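PDB 2ZYC: peptidoglycan hydrolase FlgJ from Sphingomonas sp. A1, which hydrolyses glycosidic bonds of peptidoglycan, probably opening the cell wall so that the flagellar rod can be assembled across the periplasm. Local coordinates for residues T63-E68 with F86-S91; A110-K115 with R123-G128; D117-A122 with K139-I144. The protein carries 2 engineered substitutions. All blocks are in the same frame, centred on the assembly; numbering follows the deposited sequence.

Contact 1: T63-E68 with F86-S91; sequences TGKVVE and FRAYDS
Val67 and Phe86 exchange two backbone hydrogen bonds: Val67 N gives to Phe86 O at 2.9 Å, nearly straight at 172°, and Phe86 N gives to Val67 O at 2.8 Å. A third bond, Ala88 N to Lys65 O, is more bent (148°), its donor standing well above the carbonyl plane; the indole of Trp62 also donates to this oxygen. Beyond it a water takes over, accepting from Lys65 N and donating to Ala88 O. Next to the Val67-Phe86 pair, Val66 and Arg87 form a non-hydrogen-bonded pair whose side chains diverge, and Val66 CA sits 3.4 Å from Phe86 O in a CA-H...O contact. Strands 65-71 and 82-88 make up the antiparallel beta hairpin of this C-terminal glycoside hydrolase family 73 domain.

Apolar contacts gather on the face bearing Lys65, Val67, Phe86 and Ala88. Val67 CG1 lies between its own N and carbonyl carbon (chi1 55°), where it meets Phe86 CB at 3.9 Å and Ala88 CB at 4.0 Å. The extended Lys65 chain lays CG and CD beside Ala88 CB. Arg87 NH1 forms a salt bridge with Asp98 OD2 of helix 92-105, and Tyr89 OH hydrogen-bonds to the same oxygen.

Contact 2: A110-K115 with R123-G128; sequences AKVAGK and RALQEG
Lys111 and Val112 bring their backbone against Ala124 of helix 118-127, the CA atoms of Val112 and Ala124 lying 5.2 Å apart. Residues 110-112 have helical torsions without the regular helical bonds, and the chain then reverses through a type II beta turn from Val112 to Lys115, with Gly114 at positive phi (85°) and Lys115 N bonded to Val112 O. Residues 123-127 are helical, Glu127 N bonding to Arg123 O; Gly128 N bonds to Ala124 O. A water joins the two backbones, donating to Ala124 O and accepting from Lys111 N at a long 3.3 Å.

The piece 110-115 belongs to the loop between helices 92-105 and 118-127, and folds back over the helix that follows it in this lysozyme-clan domain. At the centre, the methyl of Ala124 abuts the peptide between Lys111 and Val112, with CB 3.6 Å from Lys111 O. Val112 CG2, anti to the carbonyl carbon, touches Ala124 CB at 3.8 Å and Leu125 CD2 at 4.0 Å. Leu125 leaves the helix away from the loop, and its CD2 branch turns back to make that contact. Val103 and Tyr99 of helix 92-105 pack against Val112 and Leu125 respectively.

Lys115 NZ donates to Lys111 O at 2.7 Å, in the carbonyl plane and on a lone pair, tying the turn to the backbone that Ala124 touches. At the exposed margin, Lys111 CG meets Glu127 OE2 at 3.9 Å, but Lys111 NZ remains 6.6 Å from that oxygen, too far for a salt bridge.

Contact 3: D117-A122 with K139-I144; sequences DGHAFA and KLARVI
Gly118 and Ile144 meet closely, Ile144 CD1 lying 3.6 Å from Gly118 CA. Next to them Ala141 CB presses on the backbone of His119, 3.8 Å from its N, and meets His119 CD2 at the ring edge. One turn further along helix 118-127, Leu140, with CG anti to its backbone N (chi1 -179°), sets CD2 3.8 Å from Ala122 CB. The Phe121 ring adds CE2 against Leu140 CD2 and CD2 against Ile144 CD1. Within this shell, small Gly118, Ala122 and Ala141 are consistent with the close axis approach of 8.2 Å between helical segments 118-122 and 139-144, whose directions differ by 141°.

Farther out, Phe26 of helix 24-35 packs on both Phe121 and Ile144. The His119 ring is gripped at both nitrogens: ND1 is bonded to Arg123 NH1 of its own helix, and NE2 to Asp138 OD1 of helix 136-145, a bond that ties the two helices together. Asp117 N-caps helix 118-127, OD2 accepting from Ala120 N at 3.0 Å.

Direct contact is therefore apolar, methyls packing against backbone, the Phe121 ring and the His119 ring edge, with polar links at its margin; the Asp117 carboxylate would be expected to counter the positive end of the helix dipole.

How the contacts relate
Contacts 2 and 3 share helix 118-127, and their segments alternate along the chain: 110-115 packs on its later part, while 139-144 packs on its start. They touch directly, with centres 11 Å apart. Val112 CG1 lies 3.6 Å from Phe121 CE1, and Leu125 CD1 lies 4.1 Å from Leu140 CD2, so the two interfaces join in one apolar interior; Lys115 also packs through CD on Ala120 CB and through CB on Phe121 CA. Contact 1, in the hairpin, stands apart: its centre is about 25 Å from that of contact 2 and 27 Å from that of contact 3, which lies across the chain's centre from it. The hairpin and the helical packing are thus separate parts of one glycosidase domain.

Contact 1: T63-E68 with F86-S91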
loop_
_atom_site.group_PDB
_atom_site.type_symbol
_atom_site.label_atom_id
_atom_site.label_comp_id
_atom_site.label_asym_id
_atom_site.label_seq_id
_atom_site.Cartn_x
_atom_site.Cartn_y
_atom_site.Cartn_z
ATOM N N THR A 63 -2.755 -13.480 14.394
ATOM C CA THR A 63 -3.852 -13.990 15.222
ATOM C C THR A 63 -5.071 -13.069 15.139
ATOM O O THR A 63 -6.051 -13.249 15.873
ATOM C CB THR A 63 -3.425 -14.132 16.694
ATOM O OG1 THR A 63 -2.983 -12.860 17.176
ATOM C CG2 THR A 63 -2.293 -15.163 16.834
ATOM N N GLY A 64 -5.007 -12.087 14.243
ATOM C CA GLY A 64 -6.130 -11.189 14.010
ATOM C C GLY A 64 -7.213 -11.821 13.155
ATOM O O GLY A 64 -7.220 -13.036 12.915
ATOM N N LYS A 65 -8.136 -10.983 12.691
ATOM C CA LYS A 65 -9.182 -11.416 11.790
ATOM C C LYS A 65 -8.578 -11.887 10.471
ATOM O O LYS A 65 -7.600 -11.315 9.985
ATOM C CB LYS A 65 -10.161 -10.269 11.545
ATOM C CG LYS A 65 -11.443 -10.679 10.842
ATOM C CD LYS A 65 -12.366 -9.488 10.668
ATOM C CE LYS A 65 -13.696 -9.925 10.061
ATOM N NZ LYS A 65 -14.760 -8.905 10.303
ATOM N N VAL A 66 -9.174 -12.933 9.911
ATOM C CA VAL A 66 -8.718 -13.540 8.668
ATOM C C VAL A 66 -9.842 -13.563 7.638
ATOM O O VAL A 66 -10.997 -13.872 7.960
ATOM C CB VAL A 66 -8.186 -14.976 8.907
ATOM C CG1 VAL A 66 -7.924 -15.699 7.582
ATOM C CG2 VAL A 66 -6.919 -14.942 9.774
ATOM N N VAL A 67 -9.496 -13.228 6.402
ATOM C CA VAL A 67 -10.423 -13.340 5.296
ATOM C C VAL A 67 -9.801 -14.229 4.223
ATOM O O VAL A 67 -8.631 -14.065 3.857
ATOM C CB VAL A 67 -10.858 -11.941 4.746
ATOM C CG1 VAL A 67 -9.646 -11.089 4.362
ATOM C CG2 VAL A 67 -11.827 -12.095 3.574
ATOM N N GLU A 68 -10.571 -15.204 3.757
ATOM C CA GLU A 68 -10.118 -16.065 2.678
ATOM C C GLU A 68 -10.523 -15.459 1.347
ATOM O O GLU A 68 -11.621 -14.902 1.210
ATOM C CB GLU A 68 -10.653 -17.495 2.834
ATOM C CG GLU A 68 -9.926 -18.277 3.923
ATOM C CD GLU A 68 -10.611 -19.578 4.316
ATOM O OE1 GLU A 68 -11.388 -20.132 3.510
ATOM O OE2 GLU A 68 -10.363 -20.045 5.448
ATOM N N PHE A 86 -5.827 -14.090 4.035
ATOM C CA PHE A 86 -5.403 -12.698 4.126
ATOM C C PHE A 86 -5.763 -12.083 5.465
ATOM O O PHE A 86 -6.762 -12.446 6.087
ATOM C CB PHE A 86 -6.057 -11.876 3.010
ATOM C CG PHE A 86 -5.566 -12.218 1.644
ATOM C CD1 PHE A 86 -4.380 -11.662 1.161
ATOM C CD2 PHE A 86 -6.282 -13.099 0.834
ATOM C CE1 PHE A 86 -3.908 -11.980 -0.122
ATOM C CE2 PHE A 86 -5.827 -13.423 -0.439
ATOM C CZ PHE A 86 -4.632 -12.862 -0.924
ATOM N N ARG A 87 -4.952 -11.127 5.900
ATOM C CA ARG A 87 -5.271 -10.356 7.094
ATOM C C ARG A 87 -6.508 -9.495 6.842
ATOM O O ARG A 87 -6.754 -9.073 5.712
ATOM C CB ARG A 87 -4.085 -9.476 7.484
ATOM C CG ARG A 87 -2.800 -10.273 7.687
ATOM C CD ARG A 87 -1.662 -9.393 8.201
ATOM N NE ARG A 87 -0.412 -10.150 8.292
ATOM C CZ ARG A 87 0.702 -9.706 8.866
ATOM N NH1 ARG A 87 0.736 -8.510 9.421
ATOM N NH2 ARG A 87 1.792 -10.467 8.889
ATOM N N ALA A 88 -7.292 -9.271 7.888
ATOM C CA ALA A 88 -8.407 -8.320 7.823
ATOM C C ALA A 88 -8.354 -7.374 9.009
ATOM O O ALA A 88 -7.909 -7.749 10.107
ATOM C CB ALA A 88 -9.751 -9.048 7.764
ATOM N N TYR A 89 -8.817 -6.147 8.784
ATOM C CA TYR A 89 -8.662 -5.074 9.754
ATOM C C TYR A 89 -10.006 -4.391 9.988
ATOM O O TYR A 89 -10.972 -4.677 9.288
ATOM C CB TYR A 89 -7.655 -4.048 9.236
ATOM C CG TYR A 89 -6.316 -4.629 8.840
ATOM C CD1 TYR A 89 -5.361 -4.949 9.809
ATOM C CD2 TYR A 89 -6.010 -4.861 7.496
ATOM C CE1 TYR A 89 -4.109 -5.474 9.442
ATOM C CE2 TYR A 89 -4.773 -5.386 7.115
ATOM C CZ TYR A 89 -3.831 -5.689 8.097
ATOM O OH TYR A 89 -2.617 -6.204 7.709
ATOM N N ASP A 90 -10.045 -3.481 10.961
ATOM C CA ASP A 90 -11.255 -2.714 11.271
ATOM C C ASP A 90 -11.325 -1.377 10.526
ATOM O O ASP A 90 -12.370 -0.719 10.547
ATOM C CB ASP A 90 -11.364 -2.452 12.778
ATOM C CG ASP A 90 -11.246 -3.714 13.616
ATOM O OD1 ASP A 90 -11.828 -4.761 13.244
ATOM O OD2 ASP A 90 -10.576 -3.647 14.667
ATOM N N SER A 91 -10.224 -0.987 9.877
ATOM C CA SER A 91 -10.100 0.299 9.181
ATOM C C SER A 91 -8.843 0.371 8.308
ATOM O O SER A 91 -7.925 -0.433 8.477
ATOM C CB SER A 91 -10.052 1.447 10.196
ATOM O OG SER A 91 -8.898 1.342 11.020
HETATM O O HOH W 1 -7.724 -7.889 12.758
#

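Contact 2: A110-K115 with R123-G128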
loop_
_atom_site.group_PDB
_atom_site.type_symbol
_atom_site.label_atom_id
_atom_site.label_comp_id
_atom_site.label_asym_id
_atom_site.label_seq_id
_atom_site.Cartn_x
_atom_site.Cartn_y
_atom_site.Cartn_z
ATOM N N ALA A 110 14.781 -3.626 5.700
ATOM C CA ALA A 110 15.645 -2.567 6.250
ATOM C C ALA A 110 16.076 -1.531 5.211
ATOM O O ALA A 110 16.391 -0.395 5.560
ATOM C CB ALA A 110 16.875 -3.174 6.924
ATOM N N LYS A 111 16.085 -1.928 3.940
ATOM C CA LYS A 111 16.505 -1.040 2.851
ATOM C C LYS A 111 15.436 -0.024 2.419
ATOM O O LYS A 111 15.724 0.912 1.670
ATOM C CB LYS A 111 16.991 -1.866 1.652
ATOM C CG LYS A 111 18.384 -2.481 1.843
ATOM C CD LYS A 111 19.443 -1.389 1.898
ATOM C CE LYS A 111 20.845 -1.943 2.113
ATOM N NZ LYS A 111 21.877 -0.906 1.808
ATOM N N VAL A 112 14.207 -0.195 2.900
ATOM C CA VAL A 112 13.134 0.743 2.562
ATOM C C VAL A 112 13.372 2.151 3.123
ATOM O O VAL A 112 13.224 3.144 2.410
ATOM C CB VAL A 112 11.755 0.209 3.013
ATOM C CG1 VAL A 112 10.669 1.260 2.815
ATOM C CG2 VAL A 112 11.403 -1.044 2.234
ATOM N N ALA A 113 13.728 2.231 4.405
ATOM C CA ALA A 113 13.844 3.522 5.070
ATOM C C ALA A 113 14.793 4.455 4.333
ATOM O O ALA A 113 15.880 4.052 3.926
ATOM C CB ALA A 113 14.291 3.347 6.514
ATOM N N GLY A 114 14.350 5.694 4.152
ATOM C CA GLY A 114 15.193 6.742 3.587
ATOM C C GLY A 114 15.236 6.790 2.073
ATOM O O GLY A 114 15.929 7.640 1.506
ATOM N N LYS A 115 14.541 5.867 1.409
ATOM C CA LYS A 115 14.481 5.894 -0.055
ATOM C C LYS A 115 13.561 7.033 -0.497
ATOM O O LYS A 115 12.474 7.211 0.049
ATOM C CB LYS A 115 14.021 4.548 -0.625
ATOM C CG LYS A 115 14.977 3.380 -0.349
ATOM C CD LYS A 115 16.330 3.553 -1.046
ATOM C CE LYS A 115 17.304 2.403 -0.749
ATOM N NZ LYS A 115 17.734 2.341 0.679
ATOM N N ARG A 123 12.254 -1.545 -5.359
ATOM C CA ARG A 123 13.312 -2.563 -5.297
ATOM C C ARG A 123 13.566 -3.035 -3.862
ATOM O O ARG A 123 13.763 -4.226 -3.633
ATOM C CB ARG A 123 14.610 -2.049 -5.930
ATOM C CG ARG A 123 14.552 -1.855 -7.451
ATOM C CD ARG A 123 15.939 -1.597 -8.079
ATOM N NE ARG A 123 16.787 -0.686 -7.300
ATOM C CZ ARG A 123 16.929 0.620 -7.524
ATOM N NH1 ARG A 123 16.269 1.223 -8.505
ATOM N NH2 ARG A 123 17.729 1.337 -6.748
ATOM N N ALA A 124 13.545 -2.099 -2.908
ATOM C CA ALA A 124 13.740 -2.429 -1.484
ATOM C C ALA A 124 12.622 -3.328 -0.945
ATOM O O ALA A 124 12.882 -4.254 -0.173
ATOM C CB ALA A 124 13.880 -1.162 -0.635
ATOM N N LEU A 125 11.387 -3.061 -1.369
ATOM C CA LEU A 125 10.254 -3.915 -1.006
ATOM C C LEU A 125 10.405 -5.301 -1.622
ATOM O O LEU A 125 10.173 -6.309 -0.955
ATOM C CB LEU A 125 8.941 -3.300 -1.488
ATOM C CG LEU A 125 8.439 -2.069 -0.735
ATOM C CD1 LEU A 125 7.283 -1.472 -1.530
ATOM C CD2 LEU A 125 8.015 -2.437 0.688
ATOM N N GLN A 126 10.787 -5.341 -2.896
ATOM C CA GLN A 126 10.975 -6.606 -3.593
ATOM C C GLN A 126 12.074 -7.454 -2.947
ATOM O O GLN A 126 11.921 -8.671 -2.799
ATOM C CB GLN A 126 11.262 -6.363 -5.069
ATOM C CG GLN A 126 10.918 -7.545 -5.954
ATOM C CD GLN A 126 10.781 -7.153 -7.405
ATOM O OE1 GLN A 126 10.516 -5.994 -7.723
ATOM N NE2 GLN A 126 10.957 -8.121 -8.301
ATOM N N GLU A 127 13.174 -6.811 -2.549
ATOM C CA GLU A 127 14.256 -7.509 -1.832
ATOM C C GLU A 127 13.766 -8.112 -0.514
ATOM O O GLU A 127 14.184 -9.207 -0.115
ATOM C CB GLU A 127 15.443 -6.568 -1.573
ATOM C CG GLU A 127 16.550 -7.173 -0.689
ATOM C CD GLU A 127 17.657 -6.185 -0.357
ATOM O OE1 GLU A 127 18.048 -5.391 -1.240
ATOM O OE2 GLU A 127 18.153 -6.215 0.793
ATOM N N GLY A 128 12.889 -7.386 0.167
ATOM C CA GLY A 128 12.282 -7.860 1.395
ATOM C C GLY A 128 11.303 -9.002 1.191
ATOM O O GLY A 128 10.873 -9.611 2.160
HETATM O O HOH W 2 14.773 -4.268 2.105
#

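Contact 3: D117-A122 with K139-I144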
loop_
_atom_site.group_PDB
_atom_site.type_symbol
_atom_site.label_atom_id
_atom_site.label_comp_id
_atom_site.label_asym_id
_atom_site.label_seq_id
_atom_site.Cartn_x
_atom_site.Cartn_y
_atom_site.Cartn_z
ATOM N N ASP A 117 13.409 7.744 -4.034
ATOM C CA ASP A 117 13.166 7.452 -5.441
ATOM C C ASP A 117 12.200 6.270 -5.517
ATOM O O ASP A 117 12.387 5.271 -4.820
ATOM C CB ASP A 117 14.486 7.131 -6.155
ATOM C CG ASP A 117 14.278 6.609 -7.560
ATOM O OD1 ASP A 117 13.962 7.410 -8.463
ATOM O OD2 ASP A 117 14.425 5.388 -7.764
ATOM N N GLY A 118 11.168 6.397 -6.345
ATOM C CA GLY A 118 10.141 5.354 -6.463
ATOM C C GLY A 118 10.687 3.977 -6.779
ATOM O O GLY A 118 10.315 2.994 -6.136
ATOM N N HIS A 119 11.576 3.900 -7.765
ATOM C CA HIS A 119 12.111 2.607 -8.187
ATOM C C HIS A 119 12.982 1.980 -7.098
ATOM O O HIS A 119 12.882 0.778 -6.847
ATOM C CB HIS A 119 12.876 2.719 -9.510
ATOM C CG HIS A 119 13.018 1.415 -10.230
ATOM N ND1 HIS A 119 14.059 0.541 -9.993
ATOM C CD2 HIS A 119 12.240 0.826 -11.169
ATOM C CE1 HIS A 119 13.921 -0.522 -10.763
ATOM N NE2 HIS A 119 12.822 -0.377 -11.483
ATOM N N ALA A 120 13.821 2.799 -6.452
ATOM C CA ALA A 120 14.668 2.343 -5.342
ATOM C C ALA A 120 13.809 1.774 -4.208
ATOM O O ALA A 120 14.121 0.713 -3.636
ATOM C CB ALA A 120 15.527 3.497 -4.822
ATOM N N PHE A 121 12.732 2.494 -3.900
ATOM C CA PHE A 121 11.774 2.091 -2.875
ATOM C C PHE A 121 11.150 0.738 -3.230
ATOM O O PHE A 121 11.116 -0.178 -2.413
ATOM C CB PHE A 121 10.705 3.187 -2.711
ATOM C CG PHE A 121 9.496 2.765 -1.923
ATOM C CD1 PHE A 121 9.564 2.613 -0.541
ATOM C CD2 PHE A 121 8.276 2.544 -2.567
ATOM C CE1 PHE A 121 8.435 2.223 0.191
ATOM C CE2 PHE A 121 7.145 2.162 -1.848
ATOM C CZ PHE A 121 7.228 1.996 -0.458
ATOM N N ALA A 122 10.678 0.620 -4.462
ATOM C CA ALA A 122 10.046 -0.616 -4.909
ATOM C C ALA A 122 11.026 -1.784 -4.900
ATOM O O ALA A 122 10.682 -2.872 -4.464
ATOM C CB ALA A 122 9.423 -0.423 -6.288
ATOM N N LYS A 139 6.612 -1.458 -12.432
ATOM C CA LYS A 139 5.175 -1.167 -12.369
ATOM C C LYS A 139 4.838 -0.189 -11.241
ATOM O O LYS A 139 4.068 0.757 -11.448
ATOM C CB LYS A 139 4.374 -2.456 -12.232
ATOM C CG LYS A 139 4.402 -3.310 -13.489
ATOM C CD LYS A 139 3.769 -4.655 -13.224
ATOM C CE LYS A 139 3.937 -5.583 -14.415
ATOM N NZ LYS A 139 3.620 -6.980 -14.021
ATOM N N LEU A 140 5.433 -0.391 -10.066
ATOM C CA LEU A 140 5.187 0.517 -8.944
ATOM C C LEU A 140 5.800 1.893 -9.159
ATOM O O LEU A 140 5.170 2.917 -8.869
ATOM C CB LEU A 140 5.659 -0.097 -7.612
ATOM C CG LEU A 140 5.444 0.738 -6.341
ATOM C CD1 LEU A 140 3.991 1.211 -6.197
ATOM C CD2 LEU A 140 5.874 -0.053 -5.116
ATOM N N ALA A 141 7.025 1.923 -9.671
ATOM C CA ALA A 141 7.684 3.192 -10.007
ATOM C C ALA A 141 6.843 3.995 -11.013
ATOM O O ALA A 141 6.725 5.215 -10.890
ATOM C CB ALA A 141 9.094 2.951 -10.538
ATOM N N ARG A 142 6.246 3.304 -11.987
ATOM C CA ARG A 142 5.389 3.969 -12.969
ATOM C C ARG A 142 4.199 4.690 -12.310
ATOM O O ARG A 142 3.842 5.796 -12.712
ATOM C CB ARG A 142 4.904 2.992 -14.056
ATOM C CG ARG A 142 4.343 3.710 -15.290
ATOM C CD ARG A 142 3.814 2.742 -16.352
ATOM N NE ARG A 142 3.442 3.469 -17.570
ATOM C CZ ARG A 142 2.655 2.990 -18.532
ATOM N NH1 ARG A 142 2.379 3.740 -19.597
ATOM N NH2 ARG A 142 2.140 1.770 -18.431
ATOM N N VAL A 143 3.597 4.071 -11.295
ATOM C CA VAL A 143 2.489 4.704 -10.577
ATOM C C VAL A 143 3.007 5.887 -9.744
ATOM O O VAL A 143 2.413 6.974 -9.750
ATOM C CB VAL A 143 1.693 3.699 -9.684
ATOM C CG1 VAL A 143 0.558 4.405 -8.939
ATOM C CG2 VAL A 143 1.121 2.559 -10.520
ATOM N N ILE A 144 4.119 5.666 -9.044
ATOM C CA ILE A 144 4.713 6.682 -8.178
ATOM C C ILE A 144 5.046 7.968 -8.943
ATOM O O ILE A 144 4.774 9.073 -8.460
ATOM C CB ILE A 144 5.966 6.142 -7.444
ATOM C CG1 ILE A 144 5.550 5.109 -6.387
ATOM C CG2 ILE A 144 6.752 7.284 -6.785
ATOM C CD1 ILE A 144 6.716 4.393 -5.700
#